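Side-chain contacts in Galactose/lactose metabolism regulatory protein GAL80 (Saccharomyces cerevisiae, PDB 3BTV), which represses the galactose and lactose metabolic genes of yeast by binding GAL4 and blocking its transcriptional activation when no inducing sugar is present: residues Thr76-Leu81 / Ser87-Met92; Val105-Leu110 / Tyr139-Glu144; Leu162-Leu167 / Arg304-Glu309; Lys198-Tyr201 / Gly206-Leu209; Ile218-Tyr223 / Leu295-His300. The protein carries 1 engineered substitution. All blocks are in the same frame, centred on the assembly; numbering follows the deposited sequence.

Contact 1. Residues Thr76-Leu81 / Ser87-Met92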
# COMPACT_ATOMS: atom_id res chain seq x y z
N THR B 76 46.96 1.40 -18.75
CA THR B 76 47.37 0.54 -19.85
C THR B 76 46.23 -0.42 -20.17
O THR B 76 45.58 -0.94 -19.27
CB THR B 76 48.65 -0.25 -19.50
OG1 THR B 76 48.44 -0.99 -18.29
CG2 THR B 76 49.81 0.70 -19.30
N ALA B 77 45.99 -0.64 -21.46
CA ALA B 77 44.88 -1.49 -21.91
C ALA B 77 45.29 -2.96 -22.00
O ALA B 77 45.99 -3.36 -22.93
CB ALA B 77 44.35 -1.00 -23.25
N PHE B 78 44.83 -3.76 -21.04
CA PHE B 78 45.17 -5.18 -21.00
C PHE B 78 44.40 -5.98 -22.05
O PHE B 78 43.24 -5.68 -22.34
CB PHE B 78 44.96 -5.75 -19.60
CG PHE B 78 45.95 -5.25 -18.59
CD1 PHE B 78 45.92 -3.93 -18.17
CD2 PHE B 78 46.91 -6.10 -18.06
CE1 PHE B 78 46.84 -3.46 -17.25
CE2 PHE B 78 47.82 -5.63 -17.13
CZ PHE B 78 47.79 -4.31 -16.73
N PRO B 79 45.06 -7.00 -22.61
CA PRO B 79 44.54 -7.81 -23.72
C PRO B 79 43.55 -8.86 -23.25
O PRO B 79 42.53 -9.09 -23.90
CB PRO B 79 45.80 -8.52 -24.26
CG PRO B 79 46.97 -7.96 -23.47
CD PRO B 79 46.40 -7.45 -22.20
N THR B 80 43.87 -9.50 -22.13
CA THR B 80 43.04 -10.58 -21.61
C THR B 80 42.55 -10.24 -20.21
O THR B 80 43.13 -9.39 -19.53
CB THR B 80 43.84 -11.90 -21.53
OG1 THR B 80 44.91 -11.75 -20.59
CG2 THR B 80 44.41 -12.25 -22.89
N LEU B 81 41.49 -10.91 -19.78
CA LEU B 81 41.01 -10.74 -18.42
C LEU B 81 42.10 -11.23 -17.47
O LEU B 81 42.30 -10.67 -16.39
CB LEU B 81 39.72 -11.53 -18.20
CG LEU B 81 39.01 -11.34 -16.85
CD1 LEU B 81 38.64 -9.88 -16.64
CD2 LEU B 81 37.78 -12.23 -16.75
N SER B 87 47.72 -8.37 -13.06
CA SER B 87 48.53 -7.17 -12.90
C SER B 87 48.63 -6.75 -11.44
O SER B 87 47.70 -6.93 -10.66
CB SER B 87 47.97 -6.01 -13.73
OG SER B 87 48.73 -4.83 -13.55
N SER B 88 49.78 -6.18 -11.07
CA SER B 88 49.99 -5.71 -9.71
C SER B 88 49.93 -4.19 -9.66
O SER B 88 50.17 -3.58 -8.61
CB SER B 88 51.32 -6.21 -9.16
OG SER B 88 52.35 -6.04 -10.12
N THR B 89 49.62 -3.57 -10.80
CA THR B 89 49.47 -2.12 -10.86
C THR B 89 48.09 -1.70 -10.39
O THR B 89 47.75 -0.52 -10.42
CB THR B 89 49.68 -1.60 -12.30
OG1 THR B 89 48.71 -2.20 -13.17
CG2 THR B 89 51.08 -1.95 -12.79
N ILE B 90 47.30 -2.68 -9.93
CA ILE B 90 45.91 -2.45 -9.57
C ILE B 90 45.62 -2.65 -8.09
O ILE B 90 45.96 -3.69 -7.51
CB ILE B 90 44.96 -3.38 -10.36
CG1 ILE B 90 45.21 -3.26 -11.86
CG2 ILE B 90 43.51 -3.07 -10.02
CD1 ILE B 90 44.47 -4.31 -12.68
N ASP B 91 44.96 -1.67 -7.48
CA ASP B 91 44.60 -1.75 -6.06
C ASP B 91 43.10 -1.99 -5.88
O ASP B 91 42.68 -2.73 -4.98
CB ASP B 91 44.99 -0.46 -5.35
CG ASP B 91 46.45 -0.11 -5.54
OD1 ASP B 91 47.27 -1.04 -5.65
OD2 ASP B 91 46.76 1.10 -5.59
N MET B 92 42.30 -1.34 -6.72
CA MET B 92 40.86 -1.52 -6.67
C MET B 92 40.30 -1.89 -8.04
O MET B 92 40.53 -1.18 -9.02
CB MET B 92 40.17 -0.25 -6.17
CG MET B 92 38.65 -0.31 -6.31
SD MET B 92 37.78 1.15 -5.66
CE MET B 92 38.01 0.91 -3.91
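Phe78, on the short strand 76-78, lays the far corner of its ring against Ser87, where the chain has just left helix 81-86. Together these two residues account for most of the small surface buried here, with Thr89 adding a little at the margin. CE2 of Phe78 meets CB of Ser87 at 3.4 Å, and the neighbouring ring carbon CZ lies 3.4 Å from Ser87 OG. The serine therefore presents both its methylene and its hydroxyl oxygen to the same end of the ring, which it approaches obliquely. That hydroxyl is set by its torsion: with OG anti to the backbone N (chi1 178°), it swings between the ring and Thr89. There it forms a 2.7 Å hydrogen bond, Ser87 OG to Thr89 OG1, in which either oxygen could be the donor. The pair of hydroxyls thus ties the turn after the helix together within itself, while Thr89 OG1 stays 4.2 Å from Phe78 CZ, a looser approach. Replacing the phenylalanine with an alanine would probably open a gap beside Ser87 and leave the residues before and after the helix without side-chain contact here. Within a beta-alpha-beta crossover of the Rossmann domain, the contact brings the first strand against the loop that leaves the helix. Strand 76-78 leads through helix 81-86 and the following loop to strand 92-95, while Phe78 also packs on Ala54 of the adjacent strand 50-56. Thr89 O, in turn, accepts a hydrogen bond from Thr53 OG1 of that same strand.

Contact 2. Residues Val105-Leu110 / Tyr139-Glu144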
# COMPACT_ATOMS: atom_id res chain seq x y z
N VAL B 105 32.42 -13.05 -15.50
CA VAL B 105 33.62 -12.23 -15.45
C VAL B 105 34.29 -12.27 -14.07
O VAL B 105 35.50 -12.48 -13.97
CB VAL B 105 33.32 -10.77 -15.79
CG1 VAL B 105 34.59 -9.94 -15.63
CG2 VAL B 105 32.79 -10.66 -17.21
N VAL B 106 33.51 -12.05 -13.02
CA VAL B 106 34.07 -11.91 -11.68
C VAL B 106 34.72 -13.19 -11.14
O VAL B 106 35.76 -13.13 -10.49
CB VAL B 106 33.02 -11.39 -10.68
CG1 VAL B 106 33.58 -11.37 -9.26
CG2 VAL B 106 32.56 -9.98 -11.08
N MET B 107 34.13 -14.34 -11.43
CA MET B 107 34.68 -15.61 -10.92
C MET B 107 36.12 -15.87 -11.37
O MET B 107 37.00 -16.05 -10.52
CB MET B 107 33.76 -16.80 -11.23
CG MET B 107 32.39 -16.71 -10.56
SD MET B 107 32.45 -16.38 -8.78
CE MET B 107 32.72 -18.01 -8.11
N PRO B 108 36.36 -15.87 -12.69
CA PRO B 108 37.72 -16.05 -13.21
C PRO B 108 38.63 -14.91 -12.79
O PRO B 108 39.79 -15.12 -12.46
CB PRO B 108 37.52 -16.01 -14.73
CG PRO B 108 36.07 -16.32 -14.95
CD PRO B 108 35.37 -15.73 -13.77
N LEU B 109 38.09 -13.70 -12.80
CA LEU B 109 38.84 -12.51 -12.39
C LEU B 109 39.38 -12.67 -10.97
O LEU B 109 40.55 -12.42 -10.71
CB LEU B 109 37.95 -11.27 -12.49
CG LEU B 109 38.60 -9.89 -12.28
CD1 LEU B 109 37.80 -8.81 -13.01
CD2 LEU B 109 38.72 -9.55 -10.80
N LEU B 110 38.51 -13.08 -10.05
CA LEU B 110 38.93 -13.28 -8.67
C LEU B 110 40.02 -14.34 -8.59
O LEU B 110 40.93 -14.25 -7.75
CB LEU B 110 37.74 -13.69 -7.80
CG LEU B 110 36.91 -12.55 -7.23
CD1 LEU B 110 35.65 -13.09 -6.60
CD2 LEU B 110 37.73 -11.75 -6.21
N TYR B 139 30.03 -14.07 -3.55
CA TYR B 139 30.41 -13.65 -2.21
C TYR B 139 31.48 -14.58 -1.68
O TYR B 139 32.55 -14.14 -1.26
CB TYR B 139 29.23 -13.60 -1.22
CG TYR B 139 29.69 -13.10 0.13
CD1 TYR B 139 29.91 -11.74 0.34
CD2 TYR B 139 29.98 -13.98 1.16
CE1 TYR B 139 30.37 -11.27 1.56
CE2 TYR B 139 30.43 -13.52 2.39
CZ TYR B 139 30.64 -12.17 2.58
OH TYR B 139 31.09 -11.70 3.79
N LYS B 140 31.19 -15.87 -1.72
CA LYS B 140 32.13 -16.88 -1.25
C LYS B 140 33.51 -16.71 -1.89
O LYS B 140 34.52 -16.66 -1.19
CB LYS B 140 31.57 -18.28 -1.51
CG LYS B 140 32.29 -19.39 -0.74
CD LYS B 140 31.96 -20.77 -1.30
CE LYS B 140 30.47 -20.92 -1.58
NZ LYS B 140 29.62 -20.77 -0.36
N ALA B 141 33.55 -16.59 -3.22
CA ALA B 141 34.83 -16.41 -3.90
C ALA B 141 35.53 -15.10 -3.49
O ALA B 141 36.75 -15.06 -3.36
CB ALA B 141 34.65 -16.48 -5.42
N ALA B 142 34.76 -14.04 -3.30
CA ALA B 142 35.34 -12.77 -2.87
C ALA B 142 35.89 -12.89 -1.46
O ALA B 142 37.01 -12.47 -1.17
CB ALA B 142 34.30 -11.65 -2.95
N ALA B 143 35.09 -13.46 -0.57
CA ALA B 143 35.48 -13.63 0.82
C ALA B 143 36.73 -14.50 0.94
O ALA B 143 37.69 -14.12 1.62
CB ALA B 143 34.33 -14.21 1.63
N GLU B 144 36.74 -15.64 0.26
CA GLU B 144 37.92 -16.51 0.28
C GLU B 144 39.06 -15.89 -0.53
O GLU B 144 40.09 -16.53 -0.75
CB GLU B 144 37.59 -17.92 -0.22
CG GLU B 144 37.07 -17.99 -1.64
CD GLU B 144 36.67 -19.41 -2.04
OE1 GLU B 144 37.51 -20.32 -1.93
OE2 GLU B 144 35.51 -19.60 -2.48
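Two neighbouring helices of the Rossmann domain, 102-112 and 132-143, meet here through Met107 and Leu110 of the first and Ala141 and Ala142 of the second. The segment axes run nearly parallel, 21° apart, and come within 10.0 Å of each other. Small alanines on one side and longer side chains on the other fill the groove. Met107 is curled, its chain bent at chi2 (-50°) and again at chi3 (-83°), which brings the terminal methyl back to the second helix: CE rests 3.6 Å from Ala141 CB, and SD follows at 4.0 Å from the same CB. Leu110 reaches across with a single branch. Its CD1 lies over the peptide link between the alanines, 3.5 Å from Ala142 N and 3.7 Å from Ala141 C, and also touches Ala141 CB at 3.7 Å. The Ala141 methyl is consequently shared by the methionine and leucine tips. Ala142 CB takes a looser place, 4.1 Å from Leu110 CD1, and packs as well on Leu405 of helix 405-424. This purely apolar packing is that of helices from successive beta-alpha units lying side by side on one face of a parallel Rossmann sheet.

Contact 3. Residues Leu162-Leu167 / Arg304-Glu309. Engineered in segment 304-309: Arg304 (natural residue Gly).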
# COMPACT_ATOMS: atom_id res chain seq x y z
N LEU B 162 20.64 10.21 4.06
CA LEU B 162 21.41 10.37 5.29
C LEU B 162 20.73 11.34 6.26
O LEU B 162 20.71 11.10 7.46
CB LEU B 162 22.84 10.83 4.96
CG LEU B 162 23.65 9.72 4.28
CD1 LEU B 162 24.95 10.28 3.74
CD2 LEU B 162 23.90 8.59 5.27
N ARG B 163 20.17 12.44 5.74
CA ARG B 163 19.42 13.37 6.59
C ARG B 163 18.22 12.67 7.23
O ARG B 163 17.98 12.79 8.43
CB ARG B 163 18.96 14.60 5.79
CG ARG B 163 20.03 15.67 5.59
CD ARG B 163 19.98 16.77 6.67
NE ARG B 163 20.85 17.90 6.35
CZ ARG B 163 20.81 19.09 6.97
NH1 ARG B 163 19.93 19.31 7.94
NH2 ARG B 163 21.64 20.06 6.61
N ALA B 164 17.46 11.91 6.44
CA ALA B 164 16.32 11.18 7.00
C ALA B 164 16.77 10.19 8.09
O ALA B 164 16.16 10.11 9.18
CB ALA B 164 15.56 10.46 5.91
N LYS B 165 17.84 9.44 7.80
CA LYS B 165 18.38 8.47 8.75
C LYS B 165 18.77 9.17 10.05
O LYS B 165 18.51 8.66 11.14
CB LYS B 165 19.61 7.78 8.17
CG LYS B 165 20.19 6.64 9.05
CD LYS B 165 21.30 5.90 8.29
CE LYS B 165 22.09 4.93 9.17
NZ LYS B 165 21.25 3.89 9.80
N GLU B 166 19.41 10.33 9.93
CA GLU B 166 19.86 11.09 11.10
C GLU B 166 18.66 11.50 11.94
O GLU B 166 18.66 11.29 13.15
CB GLU B 166 20.67 12.32 10.69
CG GLU B 166 22.05 11.98 10.12
CD GLU B 166 22.78 13.18 9.54
OE1 GLU B 166 22.22 14.30 9.55
OE2 GLU B 166 23.92 13.01 9.07
N LEU B 167 17.64 12.07 11.29
CA LEU B 167 16.45 12.51 12.00
C LEU B 167 15.78 11.35 12.73
O LEU B 167 15.41 11.44 13.90
CB LEU B 167 15.49 13.20 11.03
CG LEU B 167 16.05 14.56 10.57
CD1 LEU B 167 15.34 15.12 9.35
CD2 LEU B 167 16.05 15.59 11.72
N ARG B 304 6.32 13.07 14.49
CA ARG B 304 6.34 13.79 13.23
C ARG B 304 6.23 12.81 12.09
O ARG B 304 6.51 11.62 12.27
CB ARG B 304 7.65 14.57 13.05
CG ARG B 304 7.86 15.74 14.00
CD ARG B 304 9.10 16.54 13.57
NE ARG B 304 9.36 17.67 14.44
CZ ARG B 304 9.88 17.58 15.67
NH1 ARG B 304 10.21 16.40 16.17
NH2 ARG B 304 10.08 18.68 16.39
N ASP B 305 5.83 13.31 10.92
CA ASP B 305 5.89 12.51 9.70
C ASP B 305 7.05 12.98 8.85
O ASP B 305 7.41 14.17 8.86
CB ASP B 305 4.61 12.65 8.89
CG ASP B 305 3.43 11.93 9.53
OD1 ASP B 305 3.64 11.20 10.53
OD2 ASP B 305 2.30 12.09 9.03
N LEU B 306 7.62 12.04 8.11
CA LEU B 306 8.73 12.32 7.21
C LEU B 306 8.32 11.78 5.85
O LEU B 306 7.78 10.70 5.76
CB LEU B 306 9.96 11.56 7.73
CG LEU B 306 11.31 11.67 7.07
CD1 LEU B 306 12.37 11.28 8.10
CD2 LEU B 306 11.34 10.71 5.91
N LYS B 307 8.59 12.54 4.81
CA LYS B 307 8.30 12.11 3.44
C LYS B 307 9.47 12.41 2.50
O LYS B 307 10.02 13.53 2.45
CB LYS B 307 7.03 12.80 2.93
CG LYS B 307 6.72 12.48 1.46
CD LYS B 307 5.93 13.62 0.81
CE LYS B 307 4.47 13.62 1.26
NZ LYS B 307 3.80 12.33 0.90
N LEU B 308 9.90 11.39 1.77
CA LEU B 308 10.92 11.56 0.73
C LEU B 308 10.23 11.38 -0.61
O LEU B 308 9.47 10.43 -0.78
CB LEU B 308 12.01 10.50 0.87
CG LEU B 308 12.93 10.60 2.08
CD1 LEU B 308 13.12 9.24 2.74
CD2 LEU B 308 14.28 11.20 1.70
N GLU B 309 10.48 12.27 -1.56
CA GLU B 309 9.89 12.12 -2.89
C GLU B 309 10.92 12.32 -3.96
O GLU B 309 11.97 12.92 -3.72
CB GLU B 309 8.81 13.16 -3.17
CG GLU B 309 7.79 13.42 -2.11
CD GLU B 309 7.03 14.69 -2.43
OE1 GLU B 309 7.68 15.70 -2.77
OE2 GLU B 309 5.78 14.66 -2.37
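Ala164 of helix 159-169 sits over Leu306 and Leu308 of strand 305-310, in an alpha-on-beta packing that covers one face of the large mixed sheet of the C-terminal domain. The direct interaction is entirely apolar. The Ala164 methyl is met by one branch from each leucine: CB lies 4.0 Å from Leu306 CD1 and 4.2 Å from Leu308 CD1. Two residues apart on the strand, the leucines turn to the same side of the sheet but reach the helix differently. Leu306 holds CG anti to its own N (chi1 -177°), whereas Leu308 places CG anti to its carbonyl carbon (chi1 -69°). All three touching residues are buried, and Met224 of helix 209-225 packs against both Ala164 and Leu308, closing the group from a second helix. Polar interactions lie around this patch rather than in it. Lys307, between the two leucines, forms a salt bridge with Asp298 of the adjacent strand. Arg304, an engineered replacement for glycine, precedes Asp305, with NH1 bonded to Tyr172 O and its guanidinium in a cation-pi contact with the Tyr172 ring. The small alanine lets the strand's leucine come right up to the helix backbone, for Leu306 CD1 is also just 4.1 Å from Ala164 CA.

Contact 4. Residues Lys198-Tyr201 / Gly206-Leu209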
# COMPACT_ATOMS: atom_id res chain seq x y z
N LYS B 198 16.86 -5.68 -25.58
CA LYS B 198 15.90 -6.75 -25.32
C LYS B 198 16.12 -7.42 -23.96
O LYS B 198 15.17 -7.81 -23.30
CB LYS B 198 15.97 -7.82 -26.42
CG LYS B 198 16.15 -7.30 -27.84
CD LYS B 198 16.38 -8.45 -28.82
CE LYS B 198 16.75 -7.96 -30.21
NZ LYS B 198 17.05 -9.08 -31.15
N TYR B 199 17.38 -7.53 -23.55
CA TYR B 199 17.72 -8.30 -22.35
C TYR B 199 17.14 -7.71 -21.06
O TYR B 199 17.01 -8.41 -20.06
CB TYR B 199 19.23 -8.45 -22.20
CG TYR B 199 19.93 -7.28 -21.55
CD1 TYR B 199 20.23 -7.29 -20.19
CD2 TYR B 199 20.30 -6.16 -22.29
CE1 TYR B 199 20.87 -6.23 -19.59
CE2 TYR B 199 20.94 -5.09 -21.69
CZ TYR B 199 21.22 -5.13 -20.34
OH TYR B 199 21.86 -4.07 -19.74
N ILE B 200 16.81 -6.42 -21.09
CA ILE B 200 16.25 -5.74 -19.93
C ILE B 200 14.86 -6.27 -19.59
O ILE B 200 14.35 -6.03 -18.50
CB ILE B 200 16.11 -4.23 -20.19
CG1 ILE B 200 17.36 -3.69 -20.88
CG2 ILE B 200 15.84 -3.49 -18.92
CD1 ILE B 200 17.26 -2.22 -21.23
N TYR B 201 14.26 -6.98 -20.54
CA TYR B 201 12.87 -7.40 -20.46
C TYR B 201 12.70 -8.91 -20.38
O TYR B 201 11.58 -9.42 -20.49
CB TYR B 201 12.12 -6.86 -21.68
CG TYR B 201 12.28 -5.37 -21.83
CD1 TYR B 201 13.23 -4.83 -22.69
CD2 TYR B 201 11.51 -4.49 -21.08
CE1 TYR B 201 13.39 -3.46 -22.81
CE2 TYR B 201 11.66 -3.12 -21.19
CZ TYR B 201 12.60 -2.61 -22.06
OH TYR B 201 12.74 -1.25 -22.17
N GLY B 206 19.03 -10.45 -14.32
CA GLY B 206 19.47 -9.65 -13.19
C GLY B 206 19.03 -8.19 -13.20
O GLY B 206 19.52 -7.38 -12.40
N VAL B 207 18.11 -7.84 -14.09
CA VAL B 207 17.58 -6.48 -14.16
C VAL B 207 16.07 -6.52 -14.33
O VAL B 207 15.57 -7.07 -15.29
CB VAL B 207 18.20 -5.67 -15.31
CG1 VAL B 207 17.75 -4.21 -15.22
CG2 VAL B 207 19.71 -5.76 -15.28
N ASP B 208 15.35 -5.92 -13.38
CA ASP B 208 13.90 -5.97 -13.40
C ASP B 208 13.33 -5.12 -12.27
O ASP B 208 14.06 -4.62 -11.41
CB ASP B 208 13.40 -7.41 -13.27
CG ASP B 208 13.69 -8.02 -11.91
OD1 ASP B 208 12.94 -7.73 -10.95
OD2 ASP B 208 14.66 -8.78 -11.81
N LEU B 209 12.01 -4.98 -12.29
CA LEU B 209 11.30 -4.10 -11.36
C LEU B 209 11.59 -4.46 -9.91
O LEU B 209 11.73 -3.59 -9.05
CB LEU B 209 9.79 -4.19 -11.61
CG LEU B 209 8.93 -3.32 -10.68
CD1 LEU B 209 9.31 -1.85 -10.88
CD2 LEU B 209 7.45 -3.53 -10.91
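Val207 is the hub of this contact, meeting Ile200 with one methyl and Tyr199 with the other. The closer part is aliphatic: Ile200 CG2 and Val207 CG1 touch at 4.2 Å, and the backbones draw near as well, with the CA atoms of Ile200 and Val207 6.0 Å apart. Ile200 is itself wedged between two aromatic rings of its own 3-10 turn. Its CG1 lies over one face of the Tyr199 ring, offset toward the rim, while its CB lies likewise over a face of the Tyr201 ring. The turn is closed by a 3.0 Å hydrogen bond from Tyr201 N to Lys198 O. On the looser side, Val207 CG2 comes no nearer than 4.5 Å to Tyr199 CE1, approaching the ring obliquely. The valine torsion divides the work: CG1 stands anti to the backbone N (chi1 -173°), sending one methyl to the isoleucine and leaving the other for the tyrosine. All three of these residues keep partial solvent exposure, and Lys198 beyond them is exposed. Ile200 O accepts a hydrogen bond from Tyr188 OH. The contact folds back the loop between strand 191-193 and helix 209-225. Immediately after Val207, Asp208 takes the N-cap position of that helix, its OD2 bonded to Thr211 OG1; on the other flank, Tyr199 packs on Gln98, which follows strand 92-95 of the Rossmann domain.

Contact 5. Residues Ile218-Tyr223 / Leu295-His300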
# COMPACT_ATOMS: atom_id res chain seq x y z
N ILE B 218 14.00 -0.57 -1.26
CA ILE B 218 13.73 -1.27 -0.02
C ILE B 218 15.02 -1.31 0.80
O ILE B 218 14.99 -1.33 2.04
CB ILE B 218 13.18 -2.68 -0.28
CG1 ILE B 218 12.33 -3.13 0.91
CG2 ILE B 218 14.34 -3.64 -0.56
CD1 ILE B 218 10.99 -2.42 1.04
N ASP B 219 16.15 -1.27 0.12
CA ASP B 219 17.40 -1.24 0.85
C ASP B 219 17.59 0.08 1.58
O ASP B 219 18.03 0.08 2.73
CB ASP B 219 18.62 -1.49 -0.03
CG ASP B 219 19.92 -1.35 0.75
OD1 ASP B 219 20.19 -2.20 1.62
OD2 ASP B 219 20.66 -0.36 0.52
N ILE B 220 17.30 1.21 0.94
CA ILE B 220 17.42 2.49 1.66
C ILE B 220 16.39 2.57 2.77
O ILE B 220 16.64 3.18 3.82
CB ILE B 220 17.33 3.76 0.76
CG1 ILE B 220 15.95 3.88 0.13
CG2 ILE B 220 18.42 3.78 -0.32
CD1 ILE B 220 15.78 5.15 -0.70
N LEU B 221 15.24 1.94 2.58
CA LEU B 221 14.24 1.97 3.64
C LEU B 221 14.81 1.32 4.89
O LEU B 221 14.72 1.87 5.98
CB LEU B 221 12.94 1.25 3.24
CG LEU B 221 11.91 1.35 4.37
CD1 LEU B 221 11.44 2.82 4.54
CD2 LEU B 221 10.74 0.42 4.14
N GLN B 222 15.40 0.14 4.72
CA GLN B 222 15.96 -0.60 5.84
C GLN B 222 17.14 0.15 6.43
O GLN B 222 17.33 0.16 7.65
CB GLN B 222 16.41 -1.98 5.40
CG GLN B 222 15.25 -2.88 5.04
CD GLN B 222 15.72 -4.15 4.35
OE1 GLN B 222 15.83 -5.20 4.97
NE2 GLN B 222 16.03 -4.04 3.07
N TYR B 223 17.91 0.78 5.56
CA TYR B 223 19.05 1.57 6.01
C TYR B 223 18.63 2.79 6.85
O TYR B 223 19.22 3.07 7.88
CB TYR B 223 19.91 1.98 4.81
CG TYR B 223 21.20 2.68 5.19
CD1 TYR B 223 22.19 2.00 5.91
CD2 TYR B 223 21.43 4.00 4.85
CE1 TYR B 223 23.37 2.63 6.25
CE2 TYR B 223 22.62 4.64 5.19
CZ TYR B 223 23.57 3.95 5.90
OH TYR B 223 24.74 4.58 6.25
N LEU B 295 8.53 8.49 -7.09
CA LEU B 295 8.78 7.67 -5.92
C LEU B 295 8.34 8.48 -4.71
O LEU B 295 8.67 9.67 -4.60
CB LEU B 295 10.28 7.35 -5.83
CG LEU B 295 10.82 6.58 -4.61
CD1 LEU B 295 10.92 7.47 -3.39
CD2 LEU B 295 9.94 5.38 -4.32
N VAL B 296 7.58 7.86 -3.82
CA VAL B 296 7.32 8.48 -2.52
C VAL B 296 7.42 7.45 -1.42
O VAL B 296 6.91 6.34 -1.55
CB VAL B 296 5.95 9.20 -2.42
CG1 VAL B 296 5.54 9.75 -3.77
CG2 VAL B 296 4.89 8.28 -1.86
N ILE B 297 8.13 7.84 -0.37
CA ILE B 297 8.27 7.05 0.85
C ILE B 297 7.70 7.92 1.97
O ILE B 297 8.21 9.03 2.25
CB ILE B 297 9.74 6.74 1.13
CG1 ILE B 297 10.36 6.02 -0.08
CG2 ILE B 297 9.92 5.94 2.41
CD1 ILE B 297 11.85 5.79 0.06
N ASP B 298 6.61 7.46 2.56
CA ASP B 298 5.95 8.14 3.68
C ASP B 298 6.25 7.38 4.95
O ASP B 298 5.86 6.22 5.07
CB ASP B 298 4.44 8.13 3.46
CG ASP B 298 3.98 9.18 2.46
OD1 ASP B 298 2.93 8.96 1.81
OD2 ASP B 298 4.67 10.21 2.32
N ILE B 299 6.92 8.02 5.89
CA ILE B 299 7.20 7.39 7.18
C ILE B 299 6.41 8.11 8.27
O ILE B 299 6.58 9.30 8.48
CB ILE B 299 8.70 7.41 7.47
CG1 ILE B 299 9.43 6.69 6.33
CG2 ILE B 299 9.01 6.77 8.82
CD1 ILE B 299 10.91 6.60 6.49
N HIS B 300 5.47 7.42 8.91
CA HIS B 300 4.62 8.06 9.91
C HIS B 300 5.14 7.75 11.31
O HIS B 300 5.19 6.57 11.72
CB HIS B 300 3.18 7.57 9.76
CG HIS B 300 2.68 7.64 8.35
ND1 HIS B 300 2.30 8.83 7.76
CD2 HIS B 300 2.49 6.68 7.41
CE1 HIS B 300 1.89 8.59 6.52
NE2 HIS B 300 2.01 7.30 6.28
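Helix segment 218-223, bearing Ile220 and Leu221, runs at 25° to strand 295-300, which faces it with Ile297 and Ile299; the two axes approach to 11.1 Å. Branched aliphatic side chains fill the space between them. Ile220 and Ile297 cross obliquely and meet through their ends, CD1 to CD1 at 4.1 Å. Ile220 gets there by holding CG1 between its backbone N and carbonyl carbon (chi1 65°). Leu221 reaches farther along the strand with one methyl, its CD1 lying 4.1 Å from Ile297 CG2 and 4.3 Å from Ile299 CD1. Ile297 therefore offers a different branch to each helix residue, CD1 to the isoleucine and CG2 to the leucine. All four are buried. Ile220 also packs on Ile161 of helix 159-169, and Leu221 on Ile181 of the adjoining strand 176-184. Within the helix, Ile218 O is gripped twice by Gln222: the backbone N bonds at 3.1 Å, and the amide NE2 bonds to the same oxygen from the opposite face of its carbonyl plane, with an N-H...O angle of 157°. The NE2 bond helps hold the buried glutamine's amide in place, while the one from N belongs to the helix. A helix laying its apolar side along one face of a mixed sheet, next to a Rossmann domain, is consistent with the fold of the glucose-fructose oxidoreductase family.

How the contacts relate
Contacts 1 and 2 belong to the Rossmann domain and contacts 3, 4 and 5 to the C-terminal domain. Contacts 1 and 2, with centres about 16 Å apart, follow each other along the chain and touch where Leu81 packs on helix 102-112. Contacts 3 and 5 are closer, about 9 Å between centres. They share one sheet through the neighbouring strands 295-301 and 305-310, and contact 5 is nested within the loop that contact 3 closes, as is contact 4. Contact 4 stands apart, its centre about 24 Å from that of contact 2. Contacts 1 and 2 thus pack the Rossmann domain and contacts 3 and 5 one face of the large sheet, while Tyr199 of contact 4 meets Gln98 of the Rossmann domain.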